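Local coordinates for protein SMG-7 (Caenorhabditis elegans, PDB 3ZHE) that pairs with SMG-5 through a 14-3-3-like domain to form a heterodimer required for efficient nonsense-mediated mRNA decay, at residues E4-P16 with H28-A40. Residues are numbered along the deposited sequence; the frame is centred on the assembly and turned at random.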
# COMPACT_ATOMS: atom_id res chain seq x y z
N GLU B 4 -29.26 -5.17 13.28
CA GLU B 4 -28.23 -4.17 13.53
C GLU B 4 -28.03 -3.26 12.33
O GLU B 4 -28.04 -2.04 12.45
CB GLU B 4 -26.91 -4.85 13.89
CG GLU B 4 -25.78 -3.90 14.21
CD GLU B 4 -24.45 -4.60 14.42
OE1 GLU B 4 -24.39 -5.83 14.18
OE2 GLU B 4 -23.48 -3.94 14.84
N TRP B 5 -27.87 -3.88 11.16
CA TRP B 5 -27.67 -3.13 9.92
C TRP B 5 -28.88 -2.28 9.57
O TRP B 5 -28.75 -1.19 9.02
CB TRP B 5 -27.36 -4.09 8.77
CG TRP B 5 -27.17 -3.39 7.45
CD1 TRP B 5 -28.11 -3.21 6.48
CD2 TRP B 5 -25.97 -2.78 6.98
NE1 TRP B 5 -27.56 -2.52 5.42
CE2 TRP B 5 -26.25 -2.25 5.70
CE3 TRP B 5 -24.68 -2.63 7.50
CZ2 TRP B 5 -25.28 -1.58 4.94
CZ3 TRP B 5 -23.73 -1.97 6.75
CH2 TRP B 5 -24.04 -1.45 5.49
N GLU B 6 -30.07 -2.79 9.88
CA GLU B 6 -31.30 -2.06 9.63
C GLU B 6 -31.39 -0.84 10.54
O GLU B 6 -31.82 0.24 10.12
CB GLU B 6 -32.52 -2.96 9.83
N GLN B 7 -30.98 -1.02 11.79
CA GLN B 7 -30.97 0.07 12.76
C GLN B 7 -29.99 1.15 12.31
O GLN B 7 -30.32 2.34 12.29
CB GLN B 7 -30.60 -0.44 14.15
CG GLN B 7 -30.59 0.63 15.23
CD GLN B 7 -31.98 1.13 15.60
OE1 GLN B 7 -32.99 0.56 15.18
NE2 GLN B 7 -32.03 2.19 16.39
N LEU B 8 -28.79 0.72 11.92
CA LEU B 8 -27.78 1.63 11.39
C LEU B 8 -28.29 2.33 10.13
O LEU B 8 -27.93 3.47 9.85
CB LEU B 8 -26.49 0.88 11.09
CG LEU B 8 -25.74 0.30 12.30
CD1 LEU B 8 -24.66 -0.68 11.86
CD2 LEU B 8 -25.14 1.41 13.14
N THR B 9 -29.14 1.64 9.37
CA THR B 9 -29.72 2.19 8.15
C THR B 9 -30.69 3.32 8.47
O THR B 9 -30.65 4.38 7.86
CB THR B 9 -30.46 1.11 7.32
OG1 THR B 9 -29.58 -0.00 7.09
CG2 THR B 9 -30.92 1.68 5.99
N VAL B 10 -31.57 3.07 9.44
CA VAL B 10 -32.51 4.09 9.89
C VAL B 10 -31.76 5.30 10.44
O VAL B 10 -32.08 6.45 10.12
CB VAL B 10 -33.46 3.55 10.98
CG1 VAL B 10 -34.29 4.68 11.58
CG2 VAL B 10 -34.36 2.47 10.42
N GLU B 11 -30.74 5.03 11.25
CA GLU B 11 -29.90 6.09 11.81
C GLU B 11 -29.19 6.87 10.71
O GLU B 11 -28.93 8.06 10.85
CB GLU B 11 -28.88 5.49 12.78
CG GLU B 11 -29.50 4.85 14.01
CD GLU B 11 -28.55 3.91 14.73
OE1 GLU B 11 -27.41 3.74 14.24
OE2 GLU B 11 -28.93 3.35 15.77
N LEU B 12 -28.89 6.19 9.61
CA LEU B 12 -28.24 6.83 8.47
C LEU B 12 -29.21 7.75 7.75
O LEU B 12 -28.87 8.89 7.42
CB LEU B 12 -27.69 5.79 7.49
CG LEU B 12 -27.09 6.34 6.20
CD1 LEU B 12 -25.81 7.12 6.48
CD2 LEU B 12 -26.84 5.23 5.19
N ARG B 13 -30.42 7.25 7.50
CA ARG B 13 -31.43 8.01 6.77
C ARG B 13 -31.98 9.19 7.57
O ARG B 13 -32.45 10.16 6.99
CB ARG B 13 -32.58 7.08 6.34
N LYS B 14 -31.93 9.09 8.90
CA LYS B 14 -32.38 10.18 9.76
C LYS B 14 -31.54 11.44 9.58
O LYS B 14 -32.04 12.55 9.68
CB LYS B 14 -32.35 9.76 11.23
CG LYS B 14 -33.55 8.94 11.67
CD LYS B 14 -33.42 8.55 13.13
CE LYS B 14 -34.73 8.00 13.66
NZ LYS B 14 -34.65 7.73 15.12
N ILE B 15 -30.25 11.24 9.32
CA ILE B 15 -29.29 12.34 9.16
C ILE B 15 -29.71 13.29 8.04
O ILE B 15 -29.99 12.86 6.93
CB ILE B 15 -27.88 11.80 8.87
CG1 ILE B 15 -27.40 10.89 10.00
CG2 ILE B 15 -26.89 12.94 8.65
CD1 ILE B 15 -26.02 10.32 9.79
N PRO B 16 -29.78 14.60 8.34
CA PRO B 16 -30.22 15.60 7.37
C PRO B 16 -29.24 15.76 6.20
O PRO B 16 -28.10 15.31 6.31
CB PRO B 16 -30.26 16.90 8.19
CG PRO B 16 -29.30 16.66 9.31
CD PRO B 16 -29.42 15.21 9.64
N HIS B 28 -20.68 8.41 9.72
CA HIS B 28 -21.65 7.34 9.91
C HIS B 28 -21.49 6.26 8.83
O HIS B 28 -21.65 5.07 9.10
CB HIS B 28 -23.08 7.87 9.93
CG HIS B 28 -24.09 6.87 10.41
ND1 HIS B 28 -24.29 6.60 11.74
CD2 HIS B 28 -24.94 6.07 9.72
CE1 HIS B 28 -25.23 5.67 11.86
NE2 HIS B 28 -25.64 5.33 10.65
N LEU B 29 -21.17 6.69 7.61
CA LEU B 29 -20.90 5.74 6.53
C LEU B 29 -19.67 4.91 6.84
O LEU B 29 -19.61 3.73 6.49
CB LEU B 29 -20.73 6.46 5.19
CG LEU B 29 -22.01 6.71 4.39
CD1 LEU B 29 -21.69 7.24 3.00
CD2 LEU B 29 -22.86 5.45 4.30
N MET B 30 -18.68 5.52 7.49
CA MET B 30 -17.50 4.80 7.94
C MET B 30 -17.88 3.74 8.96
O MET B 30 -17.40 2.59 8.90
CB MET B 30 -16.47 5.76 8.54
CG MET B 30 -15.72 6.60 7.52
SD MET B 30 -14.73 7.89 8.30
CE MET B 30 -13.65 8.34 6.95
N LYS B 31 -18.73 4.13 9.90
CA LYS B 31 -19.20 3.20 10.93
C LYS B 31 -19.95 2.02 10.31
O LYS B 31 -19.76 0.87 10.71
CB LYS B 31 -20.10 3.92 11.93
CG LYS B 31 -20.64 3.02 13.02
CD LYS B 31 -21.52 3.77 14.00
CE LYS B 31 -22.09 2.83 15.04
NZ LYS B 31 -23.00 3.53 16.00
N MET B 32 -20.79 2.31 9.32
CA MET B 32 -21.53 1.26 8.62
C MET B 32 -20.60 0.39 7.78
O MET B 32 -20.89 -0.78 7.53
CB MET B 32 -22.64 1.86 7.75
CG MET B 32 -23.70 2.62 8.54
SD MET B 32 -25.14 3.09 7.56
CE MET B 32 -25.80 1.48 7.13
N PHE B 33 -19.48 0.96 7.34
CA PHE B 33 -18.48 0.21 6.59
C PHE B 33 -17.80 -0.81 7.49
O PHE B 33 -17.78 -2.00 7.19
CB PHE B 33 -17.43 1.15 5.98
CG PHE B 33 -17.60 1.38 4.50
CD1 PHE B 33 -17.23 0.40 3.59
CD2 PHE B 33 -18.10 2.58 4.02
CE1 PHE B 33 -17.38 0.61 2.23
CE2 PHE B 33 -18.24 2.79 2.67
CZ PHE B 33 -17.89 1.81 1.77
N VAL B 34 -17.26 -0.33 8.60
CA VAL B 34 -16.61 -1.19 9.59
C VAL B 34 -17.57 -2.25 10.12
O VAL B 34 -17.18 -3.41 10.33
CB VAL B 34 -16.04 -0.36 10.76
CG1 VAL B 34 -15.62 -1.25 11.91
CG2 VAL B 34 -14.87 0.50 10.28
N ALA B 35 -18.82 -1.86 10.32
CA ALA B 35 -19.85 -2.77 10.81
C ALA B 35 -20.08 -3.96 9.87
O ALA B 35 -20.19 -5.10 10.33
CB ALA B 35 -21.16 -2.02 11.03
N ASP B 36 -20.14 -3.69 8.57
CA ASP B 36 -20.40 -4.73 7.58
C ASP B 36 -19.92 -4.30 6.20
O ASP B 36 -20.72 -3.90 5.35
CB ASP B 36 -21.90 -5.04 7.55
CG ASP B 36 -22.21 -6.39 6.90
OD1 ASP B 36 -21.47 -6.80 5.98
OD2 ASP B 36 -23.20 -7.03 7.32
N PHE B 37 -18.61 -4.40 5.97
CA PHE B 37 -17.99 -3.99 4.71
C PHE B 37 -18.63 -4.65 3.50
O PHE B 37 -18.87 -4.00 2.48
CB PHE B 37 -16.48 -4.28 4.75
CG PHE B 37 -15.79 -4.08 3.43
CD1 PHE B 37 -15.40 -2.81 3.02
CD2 PHE B 37 -15.52 -5.16 2.60
CE1 PHE B 37 -14.75 -2.63 1.80
CE2 PHE B 37 -14.88 -4.98 1.39
CZ PHE B 37 -14.49 -3.72 0.99
N GLU B 38 -18.90 -5.95 3.62
CA GLU B 38 -19.53 -6.72 2.56
C GLU B 38 -20.84 -6.09 2.10
O GLU B 38 -20.99 -5.72 0.93
CB GLU B 38 -19.79 -8.16 3.03
CG GLU B 38 -18.54 -8.93 3.41
CD GLU B 38 -17.77 -9.45 2.21
OE1 GLU B 38 -18.31 -9.38 1.08
OE2 GLU B 38 -16.64 -9.94 2.39
N THR B 39 -21.79 -5.97 3.02
CA THR B 39 -23.11 -5.41 2.73
C THR B 39 -23.00 -3.95 2.30
O THR B 39 -23.79 -3.47 1.48
CB THR B 39 -24.04 -5.52 3.95
OG1 THR B 39 -24.11 -6.88 4.38
CG2 THR B 39 -25.45 -5.03 3.61
N ALA B 40 -22.03 -3.24 2.86
CA ALA B 40 -21.80 -1.84 2.54
C ALA B 40 -21.43 -1.67 1.07
O ALA B 40 -21.98 -0.81 0.38
CB ALA B 40 -20.72 -1.25 3.43
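M32 reaches across from helix 22-35 and settles as a knob among W5, L8, T9 and L12 of helix 3-14. Starting at the backbone, its CB lies beside the rim of the W5 indole at CZ3, and CG comes up to CB of L8. SD touches L12 CD2, at 3.6 Å, and also approaches the carbonyl oxygen of L8. There the chain bends (chi3 64°), which turns CE over the six-membered ring of W5, 3.8 Å from its centroid and nearly on the ring normal; the sulfur stands farther off above the same face, a Met-aromatic contact. The opposite face of the indole takes CG2 of T39, 3.6 Å from W5 CE2, so two methyl groups clamp the ring. Beyond the end of helix 22-35, CH2 of the indole meets CB of A40 at 3.9 Å and CZ3 meets CB of D36. D36 also caps the helix that follows, OD1 accepting from T39 N at 3.1 Å, and this links the turn to the threonine that covers the indole.

One turn before M32, H28 holds its CG anti to the backbone N and donates from NE2 to L8 O at 3.1 Å. The bond is almost straight, 172°, and arrives on a lone pair in the carbonyl plane, although L8 O already accepts from L12 N within the helix. CD1 of L12 packs at the ring edge, 3.5 Å from H28 CD2, and the I15 tip rests near H28 CB. F45 of helix 45-63 backs both L29 and M32. With axes 10.6 Å apart and 168° between their directions, the two helices form an antiparallel helical hairpin, the N-terminal pair of the all-helical 14-3-3-like domain.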